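Local coordinates for Non-structural protein 3 (Porcine deltacoronavirus, PDB 6LN0) that probably cleaves the viral polyprotein through a papain-like protease domain, and also carries a macro domain and a bound zinc ion, at residues V344-I354 / A377-T388; R171-K182 / G207-V217. All coordinates share one frame; numbering follows the deposited sequence.

Contact 1. Residues V344-I354 / A377-T388; sequences VISVAREYDPI and AVAIGTSADEPT
Ile345 and Ser346 pair with Ala379 and Ile380 as parallel neighbours in a large mixed beta sheet, consistent with the palm and fingers of a coronavirus papain-like protease. Three backbone bonds make the pairing. Ile345 N gives to Val378 O at 2.8 Å, Ile380 N gives to Ile345 O, and Val347 N gives to Ile380 O.

Apolar groups line both faces. On one, CG1 of Val344 meets CG1 of Val378 at 3.8 Å; these two valines lie side by side and point the same way. CG1 of Ile380 rests over the CA of Ser346. On the other face, the methyl of Ala379 touches both Val347 CG2 and Tyr351 CE1. Strand 416-423 flanks 377-383 on its far edge.

Beyond the pairing, the chain bulges out at 348-350 and returns at Tyr351 to run alongside 381-388. The Tyr351 ring lies between two groups. Gly381 CA sits over one face in a CH-pi contact, 3.9 Å from the ring centroid and 26° off its normal. Pro353 CD covers the middle of the opposite face. CG of Tyr351 stands anti to the backbone N (chi1 177°), which carries the ring across Gly381; the hydroxyl bonds to Thr420.

Side chains and one water add polar links. The water gives to Tyr351 O (2.9 Å) and to Asp385 OD2 (3.2 Å). Ser383 OG gives a weak bond to Asp385 OD1. Asp352 OD1 takes the N-H of Ile354 in an Asx turn. Ile354, which closes the turn, touches Thr388: CG2 to CG2, 3.5 Å.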
# COMPACT_ATOMS: atom_id res chain seq x y z
N VAL A 344 -28.97 -2.79 -18.79
CA VAL A 344 -29.60 -3.99 -19.32
C VAL A 344 -30.92 -4.24 -18.61
O VAL A 344 -31.15 -3.78 -17.49
CB VAL A 344 -28.67 -5.21 -19.18
CG1 VAL A 344 -27.34 -4.99 -19.87
CG2 VAL A 344 -28.46 -5.51 -17.71
N ILE A 345 -31.81 -4.99 -19.27
CA ILE A 345 -33.02 -5.48 -18.62
C ILE A 345 -32.73 -6.85 -18.04
O ILE A 345 -32.29 -7.77 -18.74
CB ILE A 345 -34.19 -5.58 -19.59
CG1 ILE A 345 -34.31 -4.33 -20.46
CG2 ILE A 345 -35.47 -5.84 -18.81
CD1 ILE A 345 -35.44 -4.48 -21.50
N SER A 346 -33.02 -7.01 -16.78
CA SER A 346 -32.79 -8.27 -16.09
C SER A 346 -34.15 -8.95 -16.02
O SER A 346 -34.96 -8.66 -15.14
CB SER A 346 -32.15 -8.00 -14.73
OG SER A 346 -32.48 -9.00 -13.79
N VAL A 347 -34.43 -9.83 -16.98
CA VAL A 347 -35.75 -10.45 -17.09
C VAL A 347 -35.69 -11.69 -16.20
O VAL A 347 -35.24 -12.76 -16.61
CB VAL A 347 -36.13 -10.79 -18.53
CG1 VAL A 347 -37.58 -11.26 -18.59
CG2 VAL A 347 -35.87 -9.61 -19.45
N ALA A 348 -36.13 -11.52 -14.96
CA ALA A 348 -35.93 -12.57 -13.97
C ALA A 348 -36.86 -13.76 -14.19
O ALA A 348 -36.57 -14.87 -13.73
CB ALA A 348 -36.11 -11.98 -12.56
N ARG A 349 -37.95 -13.56 -14.91
CA ARG A 349 -38.92 -14.61 -15.16
C ARG A 349 -39.60 -14.32 -16.48
O ARG A 349 -39.80 -13.16 -16.85
CB ARG A 349 -39.97 -14.68 -14.05
CG ARG A 349 -40.87 -15.86 -14.18
CD ARG A 349 -41.79 -15.95 -13.01
NE ARG A 349 -42.80 -16.96 -13.23
CZ ARG A 349 -43.87 -17.13 -12.46
NH1 ARG A 349 -44.07 -16.35 -11.40
NH2 ARG A 349 -44.74 -18.09 -12.75
N GLU A 350 -39.96 -15.39 -17.19
CA GLU A 350 -40.58 -15.31 -18.50
C GLU A 350 -39.61 -14.81 -19.55
O GLU A 350 -40.01 -14.15 -20.51
CB GLU A 350 -41.83 -14.42 -18.50
CG GLU A 350 -42.79 -14.68 -17.34
CD GLU A 350 -43.54 -15.99 -17.49
OE1 GLU A 350 -44.42 -16.27 -16.64
OE2 GLU A 350 -43.26 -16.73 -18.47
N TYR A 351 -38.32 -15.08 -19.35
CA TYR A 351 -37.32 -14.62 -20.30
C TYR A 351 -37.56 -15.27 -21.65
O TYR A 351 -37.59 -16.49 -21.77
CB TYR A 351 -35.91 -14.97 -19.82
CG TYR A 351 -34.86 -14.56 -20.84
CD1 TYR A 351 -34.93 -13.32 -21.45
CD2 TYR A 351 -33.82 -15.41 -21.19
CE1 TYR A 351 -34.02 -12.92 -22.37
CE2 TYR A 351 -32.86 -15.01 -22.12
CZ TYR A 351 -32.97 -13.75 -22.71
OH TYR A 351 -32.05 -13.29 -23.64
N ASP A 352 -37.69 -14.43 -22.67
CA ASP A 352 -38.00 -14.87 -24.03
C ASP A 352 -36.96 -14.30 -24.97
O ASP A 352 -36.99 -13.08 -25.24
CB ASP A 352 -39.41 -14.44 -24.41
CG ASP A 352 -39.88 -15.04 -25.72
OD1 ASP A 352 -39.02 -15.29 -26.60
OD2 ASP A 352 -41.11 -15.24 -25.87
N PRO A 353 -36.05 -15.11 -25.51
CA PRO A 353 -34.97 -14.54 -26.34
C PRO A 353 -35.43 -13.79 -27.58
O PRO A 353 -34.58 -13.17 -28.23
CB PRO A 353 -34.12 -15.77 -26.72
CG PRO A 353 -34.72 -16.94 -26.01
CD PRO A 353 -35.70 -16.44 -24.99
N ILE A 354 -36.70 -13.82 -27.97
CA ILE A 354 -37.15 -13.03 -29.10
C ILE A 354 -38.19 -11.99 -28.74
O ILE A 354 -38.69 -11.27 -29.59
CB ILE A 354 -37.65 -13.92 -30.26
CG1 ILE A 354 -38.88 -14.70 -29.83
CG2 ILE A 354 -36.54 -14.83 -30.78
CD1 ILE A 354 -39.56 -15.37 -31.00
N ALA A 377 -32.16 -2.54 -26.72
CA ALA A 377 -32.03 -2.95 -25.33
C ALA A 377 -31.42 -4.34 -25.27
O ALA A 377 -31.70 -5.18 -26.12
CB ALA A 377 -33.39 -2.94 -24.63
N VAL A 378 -30.56 -4.56 -24.27
CA VAL A 378 -30.02 -5.88 -23.95
C VAL A 378 -30.87 -6.47 -22.84
O VAL A 378 -31.17 -5.80 -21.86
CB VAL A 378 -28.55 -5.81 -23.50
CG1 VAL A 378 -28.12 -7.14 -22.89
CG2 VAL A 378 -27.66 -5.44 -24.67
N ALA A 379 -31.22 -7.75 -22.98
CA ALA A 379 -31.98 -8.46 -21.96
C ALA A 379 -31.15 -9.63 -21.49
O ALA A 379 -30.45 -10.26 -22.28
CB ALA A 379 -33.33 -8.96 -22.51
N ILE A 380 -31.21 -9.92 -20.19
CA ILE A 380 -30.49 -11.05 -19.63
C ILE A 380 -31.47 -11.92 -18.88
O ILE A 380 -32.41 -11.43 -18.24
CB ILE A 380 -29.29 -10.66 -18.72
CG1 ILE A 380 -29.70 -9.67 -17.63
CG2 ILE A 380 -28.11 -10.14 -19.53
CD1 ILE A 380 -28.62 -9.56 -16.51
N GLY A 381 -31.25 -13.22 -18.98
CA GLY A 381 -32.06 -14.23 -18.33
C GLY A 381 -31.52 -15.56 -18.79
O GLY A 381 -30.46 -15.62 -19.41
N THR A 382 -32.25 -16.64 -18.52
CA THR A 382 -31.88 -17.92 -19.11
C THR A 382 -33.09 -18.62 -19.69
O THR A 382 -34.07 -18.84 -18.97
CB THR A 382 -31.21 -18.83 -18.10
OG1 THR A 382 -30.19 -18.10 -17.44
CG2 THR A 382 -30.60 -20.04 -18.82
N SER A 383 -33.02 -18.99 -20.96
CA SER A 383 -34.00 -19.89 -21.58
C SER A 383 -33.33 -20.80 -22.59
O SER A 383 -32.29 -20.47 -23.17
CB SER A 383 -35.13 -19.14 -22.28
OG SER A 383 -36.18 -20.05 -22.66
N ALA A 384 -33.97 -21.94 -22.83
CA ALA A 384 -33.52 -22.92 -23.80
C ALA A 384 -33.94 -22.59 -25.23
O ALA A 384 -33.50 -23.29 -26.15
CB ALA A 384 -34.05 -24.30 -23.41
N ASP A 385 -34.75 -21.56 -25.44
CA ASP A 385 -35.24 -21.27 -26.78
C ASP A 385 -34.13 -20.70 -27.65
O ASP A 385 -33.04 -20.37 -27.18
CB ASP A 385 -36.42 -20.31 -26.73
CG ASP A 385 -37.52 -20.78 -25.80
OD1 ASP A 385 -37.23 -21.65 -24.94
OD2 ASP A 385 -38.65 -20.27 -25.89
N GLU A 386 -34.42 -20.55 -28.93
CA GLU A 386 -33.32 -20.10 -29.76
C GLU A 386 -33.49 -18.63 -30.12
O GLU A 386 -34.60 -18.17 -30.39
CB GLU A 386 -33.20 -20.94 -31.05
CG GLU A 386 -32.51 -22.30 -30.84
CD GLU A 386 -31.02 -22.28 -31.20
OE1 GLU A 386 -30.55 -21.27 -31.78
OE2 GLU A 386 -30.31 -23.28 -30.88
N PRO A 387 -32.40 -17.89 -30.14
CA PRO A 387 -32.47 -16.47 -30.48
C PRO A 387 -32.43 -16.27 -31.98
O PRO A 387 -31.92 -17.10 -32.74
CB PRO A 387 -31.20 -15.91 -29.83
CG PRO A 387 -30.22 -17.04 -30.02
CD PRO A 387 -31.02 -18.31 -29.83
N THR A 388 -32.94 -15.11 -32.41
CA THR A 388 -32.94 -14.71 -33.81
C THR A 388 -32.14 -13.43 -34.05
O THR A 388 -32.24 -12.85 -35.14
CB THR A 388 -34.36 -14.53 -34.33
OG1 THR A 388 -34.91 -13.33 -33.77
CG2 THR A 388 -35.25 -15.72 -33.95
O HOH W 1 -39.19 -18.32 -23.41

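Contact 2. Residues R171-K182 / G207-V217; sequences RTTTDYDQVTTK and GQIYLEVTEEV
Thr173 O takes the N-H of Glu212 at 2.8 Å, with the donor tilted 25° from the carbonyl plane. The CA-H of Leu211 also contacts this oxygen, and Leu211 CD1 lies 3.4 Å from Thr173 O. Two more backbone bonds complete the parallel pairing: Tyr210 N to Arg171 O and Thr173 N to Tyr210 O.

On the face of Thr172 and Tyr210, the Glu212 carboxylate reaches back across the first strand. Lys182 NZ makes a salt bridge to Glu212 OE1 at 3.3 Å, its hydrogen bond weak. The two side chains cross at about a right angle.

On the face of Thr173 and Leu211 the contacts across the segments are mainly apolar. CG2 of Ile209 touches Thr173 CG2 at 3.8 Å and Tyr176 CE1 at 4.0 Å, and its CD1 meets Val179 CG2. Thr173 CG2 also sits over the centre of one Tyr176 ring face. Thr173 OG1, anti to its own N (chi1 -179°), gives to Gln178 O and accepts from Asp175 N in an ST turn. Helix 228-237 packs on Leu211.

A hairpin, then a helix and a short strand, then a strand that returns parallel to the first, beside it, is consistent with the ubiquitin-like beta-grasp domain of coronavirus papain-like proteases.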
# COMPACT_ATOMS: atom_id res chain seq x y z
N ARG A 171 9.53 -1.08 -0.92
CA ARG A 171 9.32 -1.08 -2.36
C ARG A 171 7.87 -0.72 -2.64
O ARG A 171 6.96 -1.35 -2.10
CB ARG A 171 9.66 -2.43 -2.98
CG ARG A 171 11.00 -2.98 -2.52
CD ARG A 171 11.62 -3.89 -3.55
NE ARG A 171 12.02 -3.16 -4.76
CZ ARG A 171 12.36 -3.73 -5.92
NH1 ARG A 171 12.34 -5.06 -6.05
NH2 ARG A 171 12.71 -2.97 -6.96
N THR A 172 7.67 0.30 -3.47
CA THR A 172 6.36 0.88 -3.70
C THR A 172 6.16 1.15 -5.19
O THR A 172 7.13 1.28 -5.94
CB THR A 172 6.16 2.22 -2.96
OG1 THR A 172 6.75 3.28 -3.73
CG2 THR A 172 6.78 2.19 -1.60
N THR A 173 4.89 1.28 -5.58
CA THR A 173 4.56 1.61 -6.96
C THR A 173 3.22 2.35 -6.97
O THR A 173 2.40 2.19 -6.06
CB THR A 173 4.50 0.32 -7.83
OG1 THR A 173 4.19 0.65 -9.20
CG2 THR A 173 3.44 -0.68 -7.32
N THR A 174 3.01 3.17 -7.99
CA THR A 174 1.68 3.69 -8.27
C THR A 174 1.04 3.00 -9.47
O THR A 174 -0.10 3.29 -9.82
CB THR A 174 1.73 5.21 -8.47
OG1 THR A 174 2.38 5.51 -9.71
CG2 THR A 174 2.53 5.89 -7.35
N ASP A 175 1.72 1.98 -9.99
CA ASP A 175 1.83 1.68 -11.41
C ASP A 175 1.71 0.19 -11.73
O ASP A 175 1.12 -0.21 -12.75
CB ASP A 175 3.22 2.14 -11.88
CG ASP A 175 3.16 3.00 -13.08
OD1 ASP A 175 2.03 3.18 -13.56
OD2 ASP A 175 4.22 3.47 -13.56
N TYR A 176 2.32 -0.62 -10.88
CA TYR A 176 2.93 -1.89 -11.28
C TYR A 176 3.64 -1.78 -12.64
O TYR A 176 3.67 -2.73 -13.42
CB TYR A 176 1.86 -2.98 -11.21
CG TYR A 176 1.76 -3.42 -9.77
CD1 TYR A 176 2.72 -4.29 -9.24
CD2 TYR A 176 0.79 -2.90 -8.91
CE1 TYR A 176 2.68 -4.69 -7.92
CE2 TYR A 176 0.74 -3.29 -7.57
CZ TYR A 176 1.70 -4.19 -7.09
OH TYR A 176 1.73 -4.62 -5.77
N ASP A 177 4.22 -0.62 -12.91
CA ASP A 177 5.16 -0.42 -14.00
C ASP A 177 6.49 -0.06 -13.35
O ASP A 177 7.29 -0.95 -13.04
CB ASP A 177 4.67 0.67 -14.96
CG ASP A 177 5.68 1.01 -16.06
OD1 ASP A 177 6.48 0.13 -16.43
OD2 ASP A 177 5.68 2.15 -16.58
N GLN A 178 6.72 1.22 -13.07
CA GLN A 178 7.91 1.60 -12.33
C GLN A 178 7.76 1.25 -10.86
O GLN A 178 6.73 1.54 -10.25
CB GLN A 178 8.17 3.10 -12.49
CG GLN A 178 9.50 3.57 -11.93
CD GLN A 178 10.68 2.94 -12.66
OE1 GLN A 178 11.54 2.29 -12.04
NE2 GLN A 178 10.73 3.12 -13.99
N VAL A 179 8.78 0.63 -10.28
CA VAL A 179 8.82 0.32 -8.85
C VAL A 179 9.91 1.16 -8.20
O VAL A 179 11.05 1.22 -8.68
CB VAL A 179 9.05 -1.19 -8.62
CG1 VAL A 179 9.34 -1.47 -7.15
CG2 VAL A 179 7.84 -2.03 -9.13
N THR A 180 9.57 1.81 -7.09
CA THR A 180 10.52 2.68 -6.40
C THR A 180 10.79 2.14 -5.01
O THR A 180 9.85 1.85 -4.27
CB THR A 180 10.00 4.10 -6.31
OG1 THR A 180 9.86 4.62 -7.63
CG2 THR A 180 11.02 4.96 -5.56
N THR A 181 12.07 2.04 -4.67
CA THR A 181 12.52 1.60 -3.36
C THR A 181 12.84 2.82 -2.51
O THR A 181 13.71 3.62 -2.88
CB THR A 181 13.76 0.71 -3.50
OG1 THR A 181 13.47 -0.40 -4.37
CG2 THR A 181 14.22 0.22 -2.14
N LYS A 182 12.16 2.95 -1.38
CA LYS A 182 12.30 4.10 -0.50
C LYS A 182 12.79 3.68 0.88
O LYS A 182 12.55 2.55 1.33
CB LYS A 182 10.97 4.84 -0.35
CG LYS A 182 10.06 4.73 -1.57
CD LYS A 182 8.93 5.74 -1.51
CE LYS A 182 8.45 6.12 -2.91
NZ LYS A 182 7.78 7.47 -2.97
N GLY A 207 11.22 -6.52 0.84
CA GLY A 207 11.20 -7.08 -0.49
C GLY A 207 9.87 -7.01 -1.21
O GLY A 207 9.84 -7.12 -2.44
N GLN A 208 8.78 -6.81 -0.47
CA GLN A 208 7.45 -6.86 -1.03
C GLN A 208 7.06 -5.50 -1.60
O GLN A 208 7.45 -4.45 -1.07
CB GLN A 208 6.46 -7.31 0.04
CG GLN A 208 4.99 -7.09 -0.28
CD GLN A 208 4.07 -7.76 0.72
OE1 GLN A 208 4.49 -8.67 1.45
NE2 GLN A 208 2.80 -7.35 0.74
N ILE A 209 6.31 -5.52 -2.69
CA ILE A 209 5.93 -4.31 -3.39
C ILE A 209 4.54 -3.90 -2.93
O ILE A 209 3.62 -4.72 -2.88
CB ILE A 209 5.96 -4.51 -4.90
CG1 ILE A 209 7.34 -4.99 -5.34
CG2 ILE A 209 5.58 -3.24 -5.60
CD1 ILE A 209 7.41 -5.20 -6.84
N TYR A 210 4.38 -2.62 -2.60
CA TYR A 210 3.14 -2.09 -2.07
C TYR A 210 2.65 -0.99 -2.99
O TYR A 210 3.44 -0.27 -3.61
CB TYR A 210 3.32 -1.54 -0.64
CG TYR A 210 3.62 -2.59 0.40
CD1 TYR A 210 2.59 -3.25 1.05
CD2 TYR A 210 4.93 -2.92 0.73
CE1 TYR A 210 2.85 -4.21 1.99
CE2 TYR A 210 5.20 -3.88 1.66
CZ TYR A 210 4.15 -4.52 2.30
OH TYR A 210 4.41 -5.49 3.24
N LEU A 211 1.33 -0.89 -3.10
CA LEU A 211 0.74 0.23 -3.82
C LEU A 211 0.82 1.46 -2.92
O LEU A 211 0.32 1.44 -1.78
CB LEU A 211 -0.70 -0.08 -4.22
CG LEU A 211 -1.42 0.92 -5.14
CD1 LEU A 211 -0.73 1.03 -6.50
CD2 LEU A 211 -2.87 0.54 -5.32
N GLU A 212 1.46 2.51 -3.40
CA GLU A 212 1.46 3.80 -2.73
C GLU A 212 0.21 4.53 -3.16
O GLU A 212 0.12 5.02 -4.29
CB GLU A 212 2.71 4.58 -3.08
CG GLU A 212 2.61 6.07 -2.76
CD GLU A 212 3.95 6.64 -2.32
OE1 GLU A 212 4.95 5.87 -2.35
OE2 GLU A 212 4.00 7.85 -1.94
N VAL A 213 -0.79 4.60 -2.30
CA VAL A 213 -2.06 5.16 -2.73
C VAL A 213 -2.00 6.68 -2.65
O VAL A 213 -2.32 7.27 -1.61
CB VAL A 213 -3.22 4.56 -1.91
CG1 VAL A 213 -4.56 5.20 -2.29
CG2 VAL A 213 -3.25 3.05 -2.10
N THR A 214 -1.55 7.31 -3.73
CA THR A 214 -1.54 8.76 -3.80
C THR A 214 -2.96 9.22 -4.09
O THR A 214 -3.90 8.43 -4.11
CB THR A 214 -0.58 9.25 -4.86
OG1 THR A 214 -1.06 8.88 -6.16
CG2 THR A 214 0.81 8.70 -4.62
N GLU A 215 -3.14 10.52 -4.32
CA GLU A 215 -4.47 10.97 -4.71
C GLU A 215 -4.71 10.78 -6.20
O GLU A 215 -5.86 10.69 -6.63
CB GLU A 215 -4.69 12.43 -4.30
CG GLU A 215 -5.29 12.59 -2.88
CD GLU A 215 -6.83 12.67 -2.85
OE1 GLU A 215 -7.46 12.09 -1.93
OE2 GLU A 215 -7.42 13.33 -3.74
N GLU A 216 -3.63 10.71 -6.99
CA GLU A 216 -3.75 10.31 -8.39
C GLU A 216 -4.23 8.86 -8.51
O GLU A 216 -5.02 8.53 -9.41
CB GLU A 216 -2.42 10.51 -9.09
CG GLU A 216 -2.54 10.61 -10.60
CD GLU A 216 -1.19 10.47 -11.30
OE1 GLU A 216 -0.43 9.52 -10.97
OE2 GLU A 216 -0.89 11.31 -12.17
N VAL A 217 -3.75 7.98 -7.63
CA VAL A 217 -4.26 6.61 -7.60
C VAL A 217 -5.75 6.61 -7.28
O VAL A 217 -6.54 5.95 -7.96
CB VAL A 217 -3.47 5.75 -6.59
CG1 VAL A 217 -4.19 4.40 -6.40
CG2 VAL A 217 -2.02 5.55 -7.06

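Overall arrangement
Contacts 1 and 2 lie in separate sheets of one long chain. Their centres are 44 Å apart and their nearest atoms about 26 Å, so they do not touch. They follow in series: contact 2 closes before contact 1 opens, and several helices, 228-237 to 313-322, come between them in sequence. The centre of contact 2 lies about 7 Å from the centre of the chain, that of contact 1 about 43 Å. Contact 1 is linked in sequence to the zinc site. Two of its ligands, Cys334 and Cys335, come just before residues 344-354. The others, Cys360 and Cys363, fall in the connection that leads to residues 377-388.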